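Local coordinates for ulvan Lyase-PL25 (Pseudoalteromonas sp. PLSV, PDB 5UAM), which cleaves ulvan, the sulfated cell-wall polysaccharide of green seaweeds, as a polysaccharide lyase of family 25, at residues L177-Q191 and F200-R212. Numbering follows the deposited sequence.
With ZN (zinc ion), chain D; EDO (1,2-ethanediol), chain J; PO4 (phosphate ion), chain E.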
loop_
_atom_site.group_PDB
_atom_site.type_symbol
_atom_site.label_atom_id
_atom_site.label_comp_id
_atom_site.label_asym_id
_atom_site.label_seq_id
_atom_site.Cartn_x
_atom_site.Cartn_y
_atom_site.Cartn_z
ATOM N N LEU A 177 -12.828 4.545 -0.646
ATOM C CA LEU A 177 -12.011 3.599 0.101
ATOM C C LEU A 177 -12.017 2.292 -0.672
ATOM O O LEU A 177 -13.075 1.690 -0.853
ATOM C CB LEU A 177 -12.547 3.358 1.516
ATOM C CG LEU A 177 -11.639 2.486 2.382
ATOM C CD1 LEU A 177 -10.383 3.250 2.765
ATOM C CD2 LEU A 177 -12.404 2.048 3.649
ATOM N N PHE A 178 -10.845 1.880 -1.142
ATOM C CA PHE A 178 -10.661 0.637 -1.881
ATOM C C PHE A 178 -10.075 -0.412 -0.942
ATOM O O PHE A 178 -9.218 -0.108 -0.109
ATOM C CB PHE A 178 -9.686 0.856 -3.043
ATOM C CG PHE A 178 -10.223 1.736 -4.106
ATOM C CD1 PHE A 178 -10.158 3.101 -3.949
ATOM C CD2 PHE A 178 -10.793 1.209 -5.243
ATOM C CE1 PHE A 178 -10.642 3.942 -4.904
ATOM C CE2 PHE A 178 -11.331 2.068 -6.219
ATOM C CZ PHE A 178 -11.240 3.429 -6.021
ATOM N N PHE A 179 -10.555 -1.641 -1.045
ATOM C CA PHE A 179 -10.098 -2.723 -0.186
ATOM C C PHE A 179 -10.598 -4.052 -0.739
ATOM O O PHE A 179 -11.488 -4.107 -1.602
ATOM C CB PHE A 179 -10.568 -2.545 1.269
ATOM C CG PHE A 179 -12.050 -2.385 1.419
ATOM C CD1 PHE A 179 -12.658 -1.143 1.286
ATOM C CD2 PHE A 179 -12.858 -3.469 1.718
ATOM C CE1 PHE A 179 -14.027 -0.988 1.423
ATOM C CE2 PHE A 179 -14.220 -3.321 1.858
ATOM C CZ PHE A 179 -14.813 -2.074 1.722
ATOM N N ARG A 180 -10.005 -5.129 -0.227
ATOM C CA ARG A 180 -10.518 -6.475 -0.459
ATOM C C ARG A 180 -11.628 -6.767 0.538
ATOM O O ARG A 180 -11.442 -6.605 1.744
ATOM C CB ARG A 180 -9.392 -7.484 -0.302
ATOM C CG ARG A 180 -9.783 -8.927 -0.615
ATOM C CD ARG A 180 -8.649 -9.918 -0.475
ATOM N NE ARG A 180 -8.235 -10.050 0.924
ATOM C CZ ARG A 180 -7.088 -10.603 1.304
ATOM N NH1 ARG A 180 -6.236 -11.089 0.402
ATOM N NH2 ARG A 180 -6.795 -10.646 2.595
ATOM N N HIS A 181 -12.789 -7.193 0.044
ATOM C CA HIS A 181 -13.978 -7.354 0.890
ATOM C C HIS A 181 -13.994 -8.727 1.574
ATOM O O HIS A 181 -14.889 -9.556 1.391
ATOM C CB HIS A 181 -15.235 -7.111 0.057
ATOM C CG HIS A 181 -16.496 -6.862 0.833
ATOM N ND1 HIS A 181 -17.110 -7.830 1.599
ATOM C CD2 HIS A 181 -17.335 -5.795 0.848
ATOM C CE1 HIS A 181 -18.243 -7.354 2.090
ATOM N NE2 HIS A 181 -18.392 -6.112 1.667
ATOM N N GLY A 182 -12.930 -8.965 2.359
ATOM C CA GLY A 182 -12.770 -10.211 3.074
ATOM C C GLY A 182 -11.354 -10.730 2.988
ATOM O O GLY A 182 -10.421 -9.933 2.842
ATOM N N ALA A 183 -11.210 -12.051 3.079
ATOM C CA ALA A 183 -9.917 -12.710 2.918
ATOM C C ALA A 183 -9.696 -13.082 1.447
ATOM O O ALA A 183 -10.213 -12.397 0.566
ATOM C CB ALA A 183 -9.837 -13.894 3.879
ATOM N N HIS A 184 -8.902 -14.118 1.142
ATOM C CA HIS A 184 -8.485 -14.332 -0.252
ATOM C C HIS A 184 -9.642 -14.443 -1.218
ATOM O O HIS A 184 -9.563 -13.958 -2.358
ATOM C CB HIS A 184 -7.704 -15.616 -0.390
ATOM C CG HIS A 184 -6.322 -15.509 0.117
ATOM N ND1 HIS A 184 -5.323 -16.369 -0.277
ATOM C CD2 HIS A 184 -5.768 -14.646 0.994
ATOM C CE1 HIS A 184 -4.205 -16.035 0.348
ATOM N NE2 HIS A 184 -4.448 -14.991 1.117
ATOM N N ARG A 185 -10.685 -15.169 -0.834
ATOM C CA ARG A 185 -11.701 -15.568 -1.787
ATOM C C ARG A 185 -12.823 -14.539 -1.714
ATOM O O ARG A 185 -13.953 -14.810 -1.305
ATOM C CB ARG A 185 -12.133 -17.006 -1.528
ATOM C CG ARG A 185 -10.965 -17.954 -1.782
ATOM C CD ARG A 185 -11.315 -19.420 -1.622
ATOM N NE ARG A 185 -10.268 -20.247 -2.204
ATOM C CZ ARG A 185 -10.368 -21.553 -2.398
ATOM N NH1 ARG A 185 -11.479 -22.203 -2.055
ATOM N NH2 ARG A 185 -9.358 -22.207 -2.948
ATOM N N SER A 186 -12.463 -13.329 -2.151
ATOM C CA SER A 186 -13.307 -12.164 -1.978
ATOM C C SER A 186 -13.143 -11.225 -3.157
ATOM O O SER A 186 -12.070 -11.136 -3.762
ATOM C CB SER A 186 -12.914 -11.372 -0.723
ATOM O OG SER A 186 -12.934 -12.186 0.439
ATOM N N ASP A 187 -14.209 -10.498 -3.453
ATOM C CA ASP A 187 -14.097 -9.426 -4.431
ATOM C C ASP A 187 -13.291 -8.268 -3.853
ATOM O O ASP A 187 -13.220 -8.066 -2.640
ATOM C CB ASP A 187 -15.472 -8.869 -4.785
ATOM C CG ASP A 187 -16.351 -9.827 -5.598
ATOM O OD1 ASP A 187 -16.005 -11.007 -5.865
ATOM O OD2 ASP A 187 -17.455 -9.361 -5.967
ATOM N N TRP A 188 -12.681 -7.487 -4.741
ATOM C CA TRP A 188 -12.175 -6.162 -4.392
ATOM C C TRP A 188 -13.250 -5.144 -4.712
ATOM O O TRP A 188 -13.950 -5.270 -5.726
ATOM C CB TRP A 188 -10.881 -5.821 -5.126
ATOM C CG TRP A 188 -9.706 -6.518 -4.525
ATOM C CD1 TRP A 188 -9.467 -7.857 -4.544
ATOM C CD2 TRP A 188 -8.650 -5.932 -3.773
ATOM N NE1 TRP A 188 -8.315 -8.143 -3.865
ATOM C CE2 TRP A 188 -7.784 -6.979 -3.396
ATOM C CE3 TRP A 188 -8.343 -4.626 -3.395
ATOM C CZ2 TRP A 188 -6.619 -6.754 -2.656
ATOM C CZ3 TRP A 188 -7.148 -4.410 -2.634
ATOM C CH2 TRP A 188 -6.332 -5.470 -2.297
ATOM N N VAL A 189 -13.376 -4.154 -3.840
ATOM C CA VAL A 189 -14.485 -3.219 -3.875
ATOM C C VAL A 189 -13.980 -1.817 -3.569
ATOM O O VAL A 189 -12.872 -1.615 -3.070
ATOM C CB VAL A 189 -15.564 -3.576 -2.836
ATOM C CG1 VAL A 189 -16.057 -5.009 -3.008
ATOM C CG2 VAL A 189 -15.019 -3.362 -1.427
ATOM N N TYR A 190 -14.856 -0.851 -3.792
ATOM C CA TYR A 190 -14.733 0.434 -3.121
ATOM C C TYR A 190 -16.028 0.784 -2.410
ATOM O O TYR A 190 -17.109 0.306 -2.760
ATOM C CB TYR A 190 -14.337 1.562 -4.083
ATOM C CG TYR A 190 -15.372 1.910 -5.135
ATOM C CD1 TYR A 190 -16.423 2.766 -4.856
ATOM C CD2 TYR A 190 -15.293 1.395 -6.428
ATOM C CE1 TYR A 190 -17.367 3.097 -5.819
ATOM C CE2 TYR A 190 -16.228 1.724 -7.390
ATOM C CZ TYR A 190 -17.269 2.581 -7.095
ATOM O OH TYR A 190 -18.189 2.896 -8.079
ATOM N N GLN A 191 -15.890 1.623 -1.374
ATOM C CA GLN A 191 -17.019 2.323 -0.791
ATOM C C GLN A 191 -16.800 3.816 -0.943
ATOM O O GLN A 191 -15.700 4.323 -0.698
ATOM C CB GLN A 191 -17.226 1.966 0.684
ATOM C CG GLN A 191 -17.708 0.549 0.911
ATOM C CD GLN A 191 -18.128 0.280 2.325
ATOM O OE1 GLN A 191 -17.377 -0.293 3.134
ATOM N NE2 GLN A 191 -19.341 0.693 2.643
ATOM N N PHE A 200 -20.994 6.004 4.186
ATOM C CA PHE A 200 -20.494 5.369 2.977
ATOM C C PHE A 200 -21.611 4.578 2.332
ATOM O O PHE A 200 -22.428 3.963 3.020
ATOM C CB PHE A 200 -19.344 4.410 3.279
ATOM C CG PHE A 200 -18.024 5.089 3.480
ATOM C CD1 PHE A 200 -17.658 5.575 4.729
ATOM C CD2 PHE A 200 -17.154 5.254 2.433
ATOM C CE1 PHE A 200 -16.429 6.198 4.914
ATOM C CE2 PHE A 200 -15.936 5.876 2.597
ATOM C CZ PHE A 200 -15.574 6.355 3.846
ATOM N N ALA A 201 -21.642 4.616 1.010
ATOM C CA ALA A 201 -22.541 3.774 0.239
ATOM C C ALA A 201 -22.066 2.321 0.261
ATOM O O ALA A 201 -20.928 2.007 0.631
ATOM C CB ALA A 201 -22.654 4.288 -1.201
ATOM N N SER A 202 -22.948 1.429 -0.188
ATOM C CA SER A 202 -22.624 0.013 -0.187
ATOM C C SER A 202 -21.444 -0.269 -1.115
ATOM O O SER A 202 -21.238 0.436 -2.115
ATOM C CB SER A 202 -23.827 -0.813 -0.629
ATOM O OG SER A 202 -24.860 -0.724 0.342
ATOM N N PRO A 203 -20.668 -1.307 -0.818
ATOM C CA PRO A 203 -19.524 -1.637 -1.673
ATOM C C PRO A 203 -19.919 -1.905 -3.115
ATOM O O PRO A 203 -20.954 -2.518 -3.411
ATOM C CB PRO A 203 -18.945 -2.890 -1.013
ATOM C CG PRO A 203 -19.341 -2.774 0.427
ATOM C CD PRO A 203 -20.696 -2.142 0.397
ATOM N N VAL A 204 -19.031 -1.471 -4.007
ATOM C CA VAL A 204 -19.114 -1.728 -5.441
ATOM C C VAL A 204 -17.934 -2.624 -5.808
ATOM O O VAL A 204 -16.764 -2.247 -5.604
ATOM C CB VAL A 204 -19.029 -0.411 -6.226
ATOM C CG1 VAL A 204 -19.019 -0.672 -7.728
ATOM C CG2 VAL A 204 -20.171 0.508 -5.865
ATOM N N SER A 205 -18.237 -3.819 -6.339
ATOM C CA SER A 205 -17.198 -4.774 -6.717
ATOM C C SER A 205 -16.566 -4.386 -8.047
ATOM O O SER A 205 -17.274 -4.205 -9.040
ATOM C CB SER A 205 -17.756 -6.189 -6.866
ATOM O OG SER A 205 -18.166 -6.719 -5.626
ATOM N N PHE A 206 -15.230 -4.311 -8.084
ATOM C CA PHE A 206 -14.523 -4.047 -9.335
ATOM C C PHE A 206 -13.622 -5.186 -9.802
ATOM O O PHE A 206 -13.290 -5.237 -10.999
ATOM C CB PHE A 206 -13.767 -2.700 -9.314
ATOM C CG PHE A 206 -12.597 -2.658 -8.369
ATOM C CD1 PHE A 206 -12.748 -2.249 -7.048
ATOM C CD2 PHE A 206 -11.335 -3.017 -8.806
ATOM C CE1 PHE A 206 -11.671 -2.214 -6.196
ATOM C CE2 PHE A 206 -10.255 -2.981 -7.963
ATOM C CZ PHE A 206 -10.422 -2.581 -6.646
ATOM N N LEU A 207 -13.281 -6.136 -8.939
ATOM C CA LEU A 207 -12.599 -7.359 -9.347
ATOM C C LEU A 207 -13.340 -8.538 -8.743
ATOM O O LEU A 207 -13.641 -8.537 -7.548
ATOM C CB LEU A 207 -11.138 -7.413 -8.905
ATOM C CG LEU A 207 -10.206 -6.525 -9.737
ATOM C CD1 LEU A 207 -8.876 -6.316 -9.004
ATOM C CD2 LEU A 207 -9.963 -7.131 -11.106
ATOM N N LYS A 208 -13.643 -9.523 -9.577
ATOM C CA LYS A 208 -14.466 -10.670 -9.209
ATOM C C LYS A 208 -13.631 -11.856 -8.743
ATOM O O LYS A 208 -12.737 -12.315 -9.462
ATOM C CB LYS A 208 -15.229 -11.115 -10.455
ATOM C CG LYS A 208 -16.103 -12.348 -10.276
ATOM C CD LYS A 208 -17.301 -12.026 -9.399
ATOM C CE LYS A 208 -18.323 -13.120 -9.518
ATOM N NZ LYS A 208 -19.534 -12.821 -8.696
ATOM N N HIS A 209 -13.987 -12.414 -7.591
ATOM C CA HIS A 209 -13.539 -13.746 -7.210
ATOM C C HIS A 209 -14.603 -14.763 -7.600
ATOM O O HIS A 209 -15.804 -14.481 -7.567
ATOM C CB HIS A 209 -13.264 -13.842 -5.700
ATOM C CG HIS A 209 -14.456 -14.248 -4.888
ATOM N ND1 HIS A 209 -15.444 -13.361 -4.504
ATOM C CD2 HIS A 209 -14.834 -15.456 -4.402
ATOM C CE1 HIS A 209 -16.366 -14.002 -3.813
ATOM N NE2 HIS A 209 -16.019 -15.274 -3.733
ATOM N N LYS A 210 -14.160 -15.961 -7.970
ATOM C CA LYS A 210 -15.059 -17.024 -8.410
ATOM C C LYS A 210 -14.246 -18.290 -8.641
ATOM O O LYS A 210 -13.020 -18.235 -8.758
ATOM C CB LYS A 210 -15.810 -16.668 -9.704
ATOM C CG LYS A 210 -14.884 -16.280 -10.885
ATOM C CD LYS A 210 -15.706 -16.100 -12.158
ATOM C CE LYS A 210 -14.897 -15.516 -13.303
ATOM N NZ LYS A 210 -13.793 -16.417 -13.721
ATOM N N ARG A 211 -14.941 -19.424 -8.689
ATOM C CA ARG A 211 -14.274 -20.684 -8.980
ATOM C C ARG A 211 -13.790 -20.680 -10.418
ATOM O O ARG A 211 -14.498 -20.240 -11.328
ATOM C CB ARG A 211 -15.231 -21.870 -8.831
ATOM C CG ARG A 211 -15.888 -22.049 -7.471
ATOM C CD ARG A 211 -14.960 -22.639 -6.415
ATOM N NE ARG A 211 -14.102 -23.714 -6.911
ATOM C CZ ARG A 211 -13.172 -24.320 -6.178
ATOM N NH1 ARG A 211 -12.984 -23.980 -4.906
ATOM N NH2 ARG A 211 -12.427 -25.273 -6.719
ATOM N N ARG A 212 -12.595 -21.215 -10.622
ATOM C CA ARG A 212 -12.156 -21.555 -11.961
ATOM C C ARG A 212 -12.820 -22.834 -12.443
ATOM O O ARG A 212 -13.133 -23.741 -11.661
ATOM C CB ARG A 212 -10.647 -21.731 -11.978
ATOM C CG ARG A 212 -9.978 -20.436 -11.683
ATOM C CD ARG A 212 -8.530 -20.523 -11.812
ATOM N NE ARG A 212 -8.092 -20.874 -13.159
ATOM C CZ ARG A 212 -7.010 -20.370 -13.736
ATOM N NH1 ARG A 212 -6.273 -19.473 -13.101
ATOM N NH2 ARG A 212 -6.656 -20.776 -14.952
HETATM ZN ZN ZN D . -5.312 -17.911 -1.649
HETATM C C1 EDO J . -19.348 -12.310 -5.086
HETATM O O1 EDO J . -18.404 -12.649 -6.115
HETATM C C2 EDO J . -20.382 -13.423 -4.953
HETATM O O2 EDO J . -19.712 -14.649 -4.636
HETATM P P PO4 E . -3.289 -12.197 2.759
HETATM O O1 PO4 E . -3.036 -13.692 2.784
HETATM O O2 PO4 E . -3.644 -11.758 1.398
HETATM O O3 PO4 E . -1.985 -11.567 3.187
HETATM O O4 PO4 E . -4.438 -11.904 3.718
HETATM O O HOH W 1 -19.490 -9.862 -7.777
#
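Phe206 packs tightly against residues 177-191: Trp188 CB sits over a face of its ring, 4.0 Å from the centroid, while Phe178 turns an edge toward that ring in an offset edge-to-face pair, planes 73° apart. With CG between backbone N and carbonyl carbon (chi1 68°), the ring comes under Trp188 CB, its edge against the Val189 backbone (Phe206 CE1 to Val189 O, 3.4 Å). A classic beta bulge sets Phe206 and Leu207 opposite Trp188; Trp188 O accepts a 2.8 Å bond from Phe206 N and a weak one from Leu207 N. Antiparallel pairing resumes at Val189-Ser205 and Tyr190-Val204, and Val204 CB lies over a face of the Tyr190 ring. At one end, Gln191 NE2 donates an almost straight bond to Ala201 O (2.9 Å, 178°).

Asp187 grips the other end. Its OD1 receives His209 N and His209 ND1 (2.8 Å) from opposite faces of the carboxylate plane, and its OD2 accepts Ser205 OG through the anti lone pair (2.8 Å), fixing the carboxylate's rotation. The contact is looser where a water and an ethanediol bridge Lys208 NZ to Asp187, and at Arg185 and Arg211, whose nearly perpendicular guanidinium groups come within 3.7 Å (Arg185 NH1 to Arg211 NH1), each salt-bridged to Asp244.

Arg180, ending strand 175-180, and His184, in the following turn, bind a phosphate, probably from the crystallisation liquor, where substrate probably binds; His184 also binds zinc with His240, Cys242 and His254. The hairpin 188-193/204-211 belongs to an antiparallel propeller sheet, flanked by strands 175-180 and 217-227, with Val235 and Tyr237 of strand 232-243 touching Phe206 and Leu207.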